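Local structure of DUF1460 domain-containing protein (Legionella pneumophila subsp. pneumophila, 2IM9) at residues Gln33-Ile38 against Asn109-Phe114; Arg81-Pro86 against Ile131-Phe136; Ser229-Asn234 against Lys302-Pro307; Arg282-Ser285 against Lys290-Asp293. The protein is of unknown function but belongs to an N-acetylmuramoyl-L-alanine amidase-like family of the papain-like clan, so it may act on peptidoglycan amide bonds. One frame throughout, in Å; residues are numbered along the deposited sequence. Where two conformers were deposited one is given.

Contact 1: Gln33-Ile38 against Asn109-Phe114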
# COMPACT_ATOMS: atom_id res chain seq x y z
N GLN A 33 -15.09 17.11 -1.16
CA GLN A 33 -15.67 16.40 -0.01
C GLN A 33 -14.57 15.97 0.96
O GLN A 33 -14.72 16.11 2.19
CB GLN A 33 -16.45 15.15 -0.48
CG GLN A 33 -16.81 14.18 0.67
CD GLN A 33 -17.36 12.82 0.20
OE1 GLN A 33 -16.70 12.04 -0.50
NE2 GLN A 33 -18.60 12.52 0.60
N ALA A 34 -13.48 15.43 0.41
CA ALA A 34 -12.35 15.01 1.24
C ALA A 34 -11.71 16.18 1.98
O ALA A 34 -11.31 16.03 3.14
CB ALA A 34 -11.30 14.29 0.40
N ASN A 35 -11.56 17.33 1.31
CA ASN A 35 -11.03 18.53 1.97
C ASN A 35 -11.84 18.89 3.22
O ASN A 35 -11.27 19.17 4.27
CB ASN A 35 -10.99 19.72 1.00
CG ASN A 35 -9.98 19.54 -0.11
OD1 ASN A 35 -9.05 18.74 0.01
ND2 ASN A 35 -10.16 20.27 -1.21
N SER A 36 -13.17 18.85 3.10
CA SER A 36 -14.04 19.17 4.22
C SER A 36 -13.86 18.16 5.36
O SER A 36 -13.66 18.55 6.51
CB SER A 36 -15.50 19.30 3.75
OG SER A 36 -16.34 19.67 4.82
N SER A 37 -13.88 16.86 5.03
CA SER A 37 -13.75 15.79 6.03
C SER A 37 -12.40 15.77 6.74
O SER A 37 -12.32 15.55 7.96
CB SER A 37 -14.01 14.43 5.38
OG SER A 37 -15.34 14.34 4.94
N ILE A 38 -11.33 15.98 5.97
CA ILE A 38 -9.97 15.99 6.50
C ILE A 38 -9.71 17.21 7.39
O ILE A 38 -9.12 17.08 8.47
CB ILE A 38 -8.94 15.85 5.37
CG1 ILE A 38 -9.09 14.44 4.75
CG2 ILE A 38 -7.52 16.06 5.89
CD1 ILE A 38 -8.39 14.25 3.38
N ASN A 109 -0.48 17.24 10.26
CA ASN A 109 -1.29 17.93 11.27
C ASN A 109 -2.38 18.82 10.69
O ASN A 109 -3.03 19.57 11.42
CB ASN A 109 -0.41 18.82 12.14
CG ASN A 109 0.32 18.06 13.21
OD1 ASN A 109 1.53 18.21 13.36
ND2 ASN A 109 -0.41 17.26 13.98
N SER A 110 -2.55 18.77 9.37
CA SER A 110 -3.44 19.71 8.69
C SER A 110 -3.76 19.17 7.31
O SER A 110 -3.01 18.36 6.77
CB SER A 110 -2.77 21.08 8.57
OG SER A 110 -1.68 21.04 7.64
N LEU A 111 -4.85 19.66 6.71
CA LEU A 111 -5.17 19.29 5.33
C LEU A 111 -3.99 19.60 4.39
O LEU A 111 -3.65 18.79 3.52
CB LEU A 111 -6.44 20.02 4.87
CG LEU A 111 -6.79 19.94 3.39
CD1 LEU A 111 -7.19 18.51 3.00
CD2 LEU A 111 -7.91 20.93 3.04
N GLU A 112 -3.36 20.76 4.59
CA GLU A 112 -2.26 21.19 3.71
C GLU A 112 -1.03 20.27 3.82
O GLU A 112 -0.41 19.89 2.82
CB GLU A 112 -1.86 22.64 4.04
CG GLU A 112 -2.98 23.66 3.79
CD GLU A 112 -4.03 23.84 4.93
OE1 GLU A 112 -4.00 23.14 5.98
OE2 GLU A 112 -4.91 24.71 4.74
N SER A 113 -0.67 19.89 5.05
CA SER A 113 0.50 19.03 5.24
C SER A 113 0.14 17.61 4.80
O SER A 113 1.01 16.89 4.29
CB SER A 113 1.04 19.09 6.68
OG SER A 113 0.00 18.81 7.61
N PHE A 114 -1.12 17.19 4.98
CA PHE A 114 -1.57 15.87 4.47
C PHE A 114 -1.38 15.79 2.95
O PHE A 114 -0.88 14.79 2.41
CB PHE A 114 -3.03 15.60 4.82
CG PHE A 114 -3.70 14.59 3.91
CD1 PHE A 114 -3.45 13.23 4.08
CD2 PHE A 114 -4.52 14.99 2.87
CE1 PHE A 114 -4.04 12.27 3.24
CE2 PHE A 114 -5.12 14.04 2.03
CZ PHE A 114 -4.88 12.69 2.23

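Contact 2: Arg81-Pro86 against Ile131-Phe136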
# COMPACT_ATOMS: atom_id res chain seq x y z
N ARG A 81 -3.21 13.87 -17.34
CA ARG A 81 -3.01 13.43 -18.73
C ARG A 81 -3.51 12.00 -18.93
O ARG A 81 -4.13 11.70 -19.96
CB ARG A 81 -1.52 13.54 -19.11
CG ARG A 81 -1.20 13.09 -20.58
CD ARG A 81 -2.02 13.84 -21.62
NE ARG A 81 -1.48 13.62 -22.97
CZ ARG A 81 -1.95 14.23 -24.05
NH1 ARG A 81 -2.95 15.10 -23.95
NH2 ARG A 81 -1.40 13.98 -25.23
N TYR A 82 -3.22 11.11 -17.97
CA TYR A 82 -3.51 9.67 -18.17
C TYR A 82 -4.59 9.13 -17.25
O TYR A 82 -5.36 8.26 -17.65
CB TYR A 82 -2.23 8.82 -18.03
CG TYR A 82 -1.14 9.34 -18.92
CD1 TYR A 82 -1.18 9.14 -20.30
CD2 TYR A 82 -0.06 10.06 -18.38
CE1 TYR A 82 -0.17 9.67 -21.15
CE2 TYR A 82 0.96 10.58 -19.21
CZ TYR A 82 0.88 10.38 -20.59
OH TYR A 82 1.85 10.89 -21.42
N ASP A 83 -4.63 9.60 -16.01
CA ASP A 83 -5.55 9.03 -15.02
C ASP A 83 -6.15 10.14 -14.18
O ASP A 83 -5.50 10.67 -13.28
CB ASP A 83 -4.82 8.01 -14.12
CG ASP A 83 -5.76 7.26 -13.20
OD1 ASP A 83 -6.97 7.66 -13.06
OD2 ASP A 83 -5.32 6.24 -12.62
N GLN A 84 -7.41 10.48 -14.48
CA GLN A 84 -8.09 11.65 -13.88
C GLN A 84 -8.95 11.30 -12.67
O GLN A 84 -9.83 12.08 -12.25
CB GLN A 84 -8.91 12.37 -14.96
CG GLN A 84 -8.05 12.84 -16.17
CD GLN A 84 -8.85 13.62 -17.22
OE1 GLN A 84 -10.08 13.47 -17.33
NE2 GLN A 84 -8.16 14.44 -17.99
N PHE A 85 -8.70 10.12 -12.09
CA PHE A 85 -9.28 9.81 -10.79
C PHE A 85 -8.68 10.76 -9.72
O PHE A 85 -7.59 11.34 -9.93
CB PHE A 85 -9.03 8.35 -10.43
CG PHE A 85 -10.18 7.43 -10.76
CD1 PHE A 85 -10.77 7.45 -12.03
CD2 PHE A 85 -10.71 6.59 -9.78
CE1 PHE A 85 -11.84 6.62 -12.34
CE2 PHE A 85 -11.80 5.74 -10.09
CZ PHE A 85 -12.35 5.76 -11.38
N PRO A 86 -9.39 10.94 -8.60
CA PRO A 86 -9.00 11.96 -7.62
C PRO A 86 -7.63 11.66 -7.00
O PRO A 86 -7.20 10.51 -6.93
CB PRO A 86 -10.07 11.87 -6.53
CG PRO A 86 -10.88 10.66 -6.82
CD PRO A 86 -10.60 10.18 -8.20
N ILE A 131 4.01 7.97 -14.49
CA ILE A 131 5.19 7.12 -14.44
C ILE A 131 5.92 7.23 -13.11
O ILE A 131 6.62 6.30 -12.73
CB ILE A 131 6.19 7.35 -15.59
CG1 ILE A 131 6.85 8.72 -15.46
CG2 ILE A 131 5.50 7.15 -16.95
CD1 ILE A 131 8.09 8.87 -16.32
N ASN A 132 5.77 8.37 -12.42
CA ASN A 132 6.39 8.55 -11.10
C ASN A 132 5.57 7.93 -9.97
O ASN A 132 6.04 7.80 -8.84
CB ASN A 132 6.61 10.04 -10.80
CG ASN A 132 7.83 10.62 -11.47
OD1 ASN A 132 8.67 9.89 -12.02
ND2 ASN A 132 7.94 11.94 -11.45
N ARG A 133 4.32 7.56 -10.23
CA ARG A 133 3.52 6.94 -9.19
C ARG A 133 4.22 5.68 -8.69
O ARG A 133 4.82 4.94 -9.47
CB ARG A 133 2.11 6.61 -9.70
CG ARG A 133 1.08 6.55 -8.54
CD ARG A 133 -0.21 5.84 -8.93
NE ARG A 133 -0.97 6.54 -9.97
CZ ARG A 133 -2.04 6.04 -10.59
NH1 ARG A 133 -2.48 4.82 -10.27
NH2 ARG A 133 -2.67 6.76 -11.53
N ASN A 134 4.17 5.44 -7.38
CA ASN A 134 4.80 4.25 -6.82
C ASN A 134 3.95 3.00 -7.05
O ASN A 134 3.43 2.41 -6.11
CB ASN A 134 5.07 4.46 -5.34
CG ASN A 134 6.21 5.40 -5.10
OD1 ASN A 134 7.19 5.40 -5.85
ND2 ASN A 134 6.12 6.20 -4.01
N HIS A 135 3.84 2.59 -8.31
CA HIS A 135 2.97 1.47 -8.69
C HIS A 135 3.30 0.13 -8.04
O HIS A 135 2.40 -0.63 -7.67
CB HIS A 135 2.98 1.27 -10.21
CG HIS A 135 2.39 2.40 -10.97
ND1 HIS A 135 1.03 2.64 -11.02
CD2 HIS A 135 2.97 3.37 -11.73
CE1 HIS A 135 0.81 3.72 -11.76
NE2 HIS A 135 1.97 4.17 -12.21
N PHE A 136 4.59 -0.17 -7.93
CA PHE A 136 5.01 -1.48 -7.40
C PHE A 136 5.38 -1.37 -5.94
O PHE A 136 6.28 -0.61 -5.55
CB PHE A 136 6.17 -2.04 -8.22
CG PHE A 136 5.76 -2.43 -9.61
CD1 PHE A 136 5.28 -3.70 -9.87
CD2 PHE A 136 5.83 -1.50 -10.65
CE1 PHE A 136 4.87 -4.07 -11.14
CE2 PHE A 136 5.41 -1.86 -11.96
CZ PHE A 136 4.94 -3.15 -12.20

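Contact 3: Ser229-Asn234 against Lys302-Pro307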
# COMPACT_ATOMS: atom_id res chain seq x y z
N SER A 229 4.28 -23.38 12.10
CA SER A 229 5.04 -24.60 12.40
C SER A 229 4.19 -25.55 13.25
O SER A 229 3.44 -25.10 14.12
CB SER A 229 6.34 -24.27 13.13
OG SER A 229 6.07 -23.60 14.36
N GLU A 230 4.29 -26.85 12.96
CA GLU A 230 3.45 -27.87 13.63
C GLU A 230 1.94 -27.63 13.46
O GLU A 230 1.13 -28.09 14.28
CB GLU A 230 3.81 -27.98 15.12
CG GLU A 230 5.23 -28.45 15.40
N ASN A 231 1.57 -26.91 12.40
CA ASN A 231 0.15 -26.65 12.05
C ASN A 231 -0.61 -25.92 13.17
O ASN A 231 -1.82 -26.12 13.34
CB ASN A 231 -0.58 -27.96 11.65
CG ASN A 231 -1.79 -27.72 10.74
OD1 ASN A 231 -1.73 -26.94 9.78
ND2 ASN A 231 -2.89 -28.40 11.04
N LYS A 232 0.10 -25.09 13.92
CA LYS A 232 -0.53 -24.23 14.91
C LYS A 232 0.10 -22.83 14.81
O LYS A 232 1.24 -22.71 14.38
CB LYS A 232 -0.40 -24.83 16.31
CG LYS A 232 0.99 -24.86 16.93
CD LYS A 232 0.93 -25.60 18.27
CE LYS A 232 2.27 -25.58 19.02
NZ LYS A 232 2.19 -26.30 20.35
N PRO A 233 -0.66 -21.78 15.17
CA PRO A 233 -0.11 -20.43 15.11
C PRO A 233 1.09 -20.29 16.05
O PRO A 233 1.03 -20.70 17.23
CB PRO A 233 -1.27 -19.57 15.61
CG PRO A 233 -2.51 -20.42 15.32
CD PRO A 233 -2.05 -21.79 15.65
N ASN A 234 2.18 -19.72 15.54
CA ASN A 234 3.37 -19.51 16.36
C ASN A 234 3.20 -18.21 17.12
O ASN A 234 3.51 -17.12 16.63
CB ASN A 234 4.64 -19.49 15.50
CG ASN A 234 5.90 -19.61 16.33
OD1 ASN A 234 6.14 -18.83 17.24
ND2 ASN A 234 6.71 -20.62 16.02
N LYS A 302 -6.07 -19.15 6.46
CA LYS A 302 -6.82 -19.35 5.22
C LYS A 302 -5.94 -19.11 3.99
O LYS A 302 -6.10 -19.79 2.97
CB LYS A 302 -8.03 -18.41 5.16
CG LYS A 302 -9.06 -18.66 6.26
CD LYS A 302 -10.15 -17.60 6.22
CE LYS A 302 -11.22 -17.85 7.28
NZ LYS A 302 -10.74 -17.53 8.67
N ALA A 303 -5.02 -18.16 4.08
CA ALA A 303 -4.13 -17.84 2.95
C ALA A 303 -3.12 -18.96 2.67
O ALA A 303 -2.65 -19.09 1.54
CB ALA A 303 -3.40 -16.50 3.18
N ARG A 304 -2.82 -19.76 3.69
CA ARG A 304 -1.90 -20.91 3.58
C ARG A 304 -2.21 -21.87 2.45
O ARG A 304 -1.31 -22.48 1.88
CB ARG A 304 -1.91 -21.75 4.87
CG ARG A 304 -1.18 -21.19 6.04
CD ARG A 304 -1.61 -21.94 7.30
NE ARG A 304 -0.80 -23.13 7.51
CZ ARG A 304 -1.14 -24.17 8.28
NH1 ARG A 304 -2.32 -24.22 8.90
NH2 ARG A 304 -0.30 -25.18 8.38
N SER A 305 -3.50 -22.03 2.14
CA SER A 305 -3.92 -23.00 1.13
C SER A 305 -3.58 -22.52 -0.28
O SER A 305 -3.62 -23.31 -1.24
CB SER A 305 -5.42 -23.33 1.27
OG SER A 305 -6.21 -22.16 1.26
N SER A 306 -3.24 -21.25 -0.41
CA SER A 306 -2.80 -20.70 -1.69
C SER A 306 -1.50 -21.33 -2.20
O SER A 306 -0.53 -21.47 -1.45
CB SER A 306 -2.63 -19.18 -1.58
OG SER A 306 -1.95 -18.67 -2.72
N PRO A 307 -1.45 -21.70 -3.49
CA PRO A 307 -0.17 -22.20 -4.00
C PRO A 307 0.92 -21.12 -4.06
O PRO A 307 2.10 -21.46 -4.05
CB PRO A 307 -0.53 -22.68 -5.41
CG PRO A 307 -1.71 -21.89 -5.80
CD PRO A 307 -2.50 -21.71 -4.53

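Contact 4: Arg282-Ser285 against Lys290-Asp293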
# COMPACT_ATOMS: atom_id res chain seq x y z
N ARG A 282 -6.01 -4.90 9.46
CA ARG A 282 -6.97 -3.87 9.08
C ARG A 282 -6.66 -3.44 7.66
O ARG A 282 -5.58 -2.95 7.38
CB ARG A 282 -6.89 -2.69 10.04
CG ARG A 282 -7.90 -1.58 9.74
CD ARG A 282 -7.90 -0.57 10.88
NE ARG A 282 -8.55 -1.11 12.07
CZ ARG A 282 -8.45 -0.57 13.28
NH1 ARG A 282 -7.72 0.53 13.47
NH2 ARG A 282 -9.08 -1.13 14.31
N GLN A 283 -7.59 -3.66 6.73
CA GLN A 283 -7.30 -3.40 5.32
C GLN A 283 -8.55 -3.20 4.50
O GLN A 283 -9.65 -3.52 4.95
CB GLN A 283 -6.42 -4.50 4.67
CG GLN A 283 -6.44 -5.84 5.33
CD GLN A 283 -7.69 -6.66 5.01
OE1 GLN A 283 -7.94 -7.03 3.85
NE2 GLN A 283 -8.45 -7.01 6.05
N ALA A 284 -8.36 -2.62 3.32
CA ALA A 284 -9.43 -2.44 2.35
C ALA A 284 -9.48 -3.73 1.56
O ALA A 284 -8.52 -4.09 0.86
CB ALA A 284 -9.12 -1.24 1.45
N SER A 285 -10.60 -4.44 1.71
CA SER A 285 -10.75 -5.80 1.24
C SER A 285 -11.72 -5.90 0.07
O SER A 285 -12.89 -5.53 0.21
CB SER A 285 -11.25 -6.67 2.39
OG SER A 285 -11.65 -7.95 1.93
N LYS A 290 -15.15 -3.64 1.51
CA LYS A 290 -14.99 -2.49 2.39
C LYS A 290 -13.73 -2.62 3.25
O LYS A 290 -13.09 -3.68 3.27
CB LYS A 290 -16.21 -2.34 3.30
CG LYS A 290 -16.41 -3.47 4.29
CD LYS A 290 -17.82 -3.45 4.88
CE LYS A 290 -17.88 -4.27 6.18
NZ LYS A 290 -19.28 -4.33 6.73
N VAL A 291 -13.38 -1.55 3.95
CA VAL A 291 -12.31 -1.58 4.95
C VAL A 291 -12.81 -2.37 6.16
O VAL A 291 -13.83 -2.02 6.75
CB VAL A 291 -11.89 -0.16 5.38
CG1 VAL A 291 -10.86 -0.22 6.53
CG2 VAL A 291 -11.31 0.61 4.18
N VAL A 292 -12.08 -3.44 6.49
CA VAL A 292 -12.47 -4.32 7.60
C VAL A 292 -11.30 -4.65 8.52
O VAL A 292 -10.15 -4.50 8.13
CB VAL A 292 -13.06 -5.67 7.09
CG1 VAL A 292 -14.35 -5.42 6.31
CG2 VAL A 292 -12.04 -6.49 6.27
N ASP A 293 -11.63 -5.11 9.74
CA ASP A 293 -10.69 -5.78 10.64
C ASP A 293 -10.94 -7.27 10.59
O ASP A 293 -12.08 -7.71 10.76
CB ASP A 293 -10.97 -5.34 12.09
CG ASP A 293 -10.32 -4.03 12.45
OD1 ASP A 293 -9.51 -3.55 11.63
OD2 ASP A 293 -10.61 -3.49 13.54

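Contact 1: Gln33-Ile38 against Asn109-Phe114
Leu-111 turns its CG anti to the backbone N (chi1 170°), which sends its two methyls across to Asn-35 and Ile-38, while Ile-38 has CG2 in the corresponding position and CG1 anti to the carbonyl carbon (chi1 -67°). The isoleucine thus splits its contacts between two partners. Its CG2 branch lies 3.8 Å from Leu-111 CD1, and its CD1 methyl, at the end of the other branch, reaches to 3.5 Å from Phe-114 CE2. That methyl approaches the phenyl ring obliquely, and in both pairs the side chains cross at about a right angle. One turn back on the same helix, the Asn-35 amide lies against the leucine: OD1 is 3.5 Å from Leu-111 CD1, and CB is 3.9 Å from Leu-111 CD2. No hydrogen bond crosses between the segments; OD1 finds its polar partner in the hydroxyl of Tyr-88. Ser-110 takes the N-cap position of helix 111-122, its OG sharing a hydrogen bond of 2.8 Å with Ser-113 OG, and Asn-109 N donates to the same Ser-113 OG. Leu-105 of helix 95-107 touches both Ile-38 and Phe-114, and a salt bridge from Glu-112 to Arg-39 spans the same interface. This is apolar helix-helix packing, with the N-terminal helix 27-45 laid against the first turn of helix 111-122 in the helical part of the fold.

Contact 2: Arg81-Pro86 against Ile131-Phe136
The flat guanidinium of Arg-133 meets Asp-83 at its edge and has His-135 on one face, where CE1 of the imidazole stands 3.4 Å above the guanidinium plane, toward the rim. The imidazole in turn has Arg-133 CB over one of its own faces, so the histidine runs alongside the arginine chain. Across the contact a single salt-bridge hydrogen bond does the work: Arg-133 NH2 donates to Asp-83 OD2 over 2.9 Å, with an N-H...O angle of 159°. The acceptor lies close to the guanidinium plane, yet the nitrogen sits well above the carboxylate, 40° out of its plane. The two planes are 53° apart, and the bridge is a one-point grip instead of a flat paired one. A bend at chi3 of Arg-133 turns the head group toward the aspartate. On the other carboxylate oxygen, Asp-83 OD1 accepts Phe-85 N at 3.2 Å, forming an Asx turn that ties the aspartate to its own loop. Asp-83 OD2 also forms a salt bridge with Arg-189, and Arg-133 NH2 one with Glu-76, giving a cluster in which acidic and basic side chains alternate. Helix 195-209 bridges the two loops, its Leu-205 touching both Tyr-82 and Ile-131; Pro-86 rests on helix 27-45, and Asn-134 and His-135 lie against helix 137-147.

Contact 3: Ser229-Asn234 against Lys302-Pro307
Asn-231 OD1 and the end of the Arg-304 guanidinium make the whole close part of this contact, while the backbones stay well apart, their nearest CA atoms, Asn-231 and Arg-304, being 10.4 Å from each other. The arginine grips end-on, both terminal nitrogens converging on one oxygen. NH2 donates to Asn-231 OD1 over 2.7 Å and lies in the carbonyl plane of the amide. NH1 donates to the same Asn-231 OD1 over 2.9 Å, but from above that plane and along a more bent path, with an N-H...O angle of 136°. OD1 lies near the guanidinium plane, and the amide and guanidinium planes are 47° apart. Asn-231 swings its amide toward the arginine because CG lies opposite the backbone N (chi1 -155°).

Even the gripped Asn-231 is exposed, and Arg-304 partly so; on the loose side, Lys-232 directs its CB away from the other segment. NH1 also forms a salt bridge with Asp-301 of helix 296-303. Arg-304 is the second residue of a type I beta turn from Ala-303 to Ser-306, closed by Ser-306 N to Ala-303 O. This is a surface side-chain contact, an end-on, two-nitrogen arginine-to-carbonyl grip joining the loop before helix 235-238 to that turn.

Contact 4: Arg282-Ser285 against Lys290-Asp293
Arg-282 to Ser-285 and Lys-290 to Asp-293 belong to the two arms of a beta hairpin in the antiparallel sheet, strands 278-285 and 290-295; the N-to-C directions of segments 282-285 and 290-293 are 148° apart. Backbone bonds come first. Gln-283 and Val-292 form a hydrogen-bonded pair, Gln-283 N to Val-292 O at 3.0 Å and Val-292 N to Gln-283 O at 2.9 Å. Toward the turn, Ser-285 N bonds to Lys-290 O at 3.0 Å, while the return bond from Lys-290 N is weak. CA-H...O contacts supplement this ladder, one from Val-291 CA to Gln-283 O.

Van der Waals contacts lie on both faces. Ala-284 CB makes an apolar contact with Val-291 CG2 at 4.0 Å, and Tyr-98 of helix 95-107 covers this pair; on the other face Val-292 CG2 lies 3.6 Å from Gln-283 NE2 and also touches Ser-285 CB.

Charge closes the far end of the pairing. Arg-282 and Asp-293 lie side by side, their flat groups nearly coplanar at 16°. Lys-65 adds a second salt bridge to Asp-293, and Ser-61 accepts from Arg-282 NH1. The grip is side-on: Arg-282 NE donates to Asp-293 OD1 at 2.7 Å and Arg-282 NH2 to Asp-293 OD2 at 2.9 Å, each oxygen using its syn lone pair.

How the contacts relate
From the N terminus, helix 27-45 supplies the first half of contact 1, which joins it to helix 111-122. Contact 2 opens at 81-86 within that span and closes at 131-136 beyond it, joining two loops, so the two cross along the chain without touching; their centres are 21 Å apart. In the sheet region, contact 3 links the loop between helices 224-227 and 235-238 to 302-307, after strand 290-295. Contact 4, a hairpin closing over four residues, falls wholly within that span and pairs neighbouring strands of the sheet; its strand 290-295 leads into helix 296-303. Contacts 1 and 3 lie on opposite sides of the chain's centre, about 41 Å apart between centres.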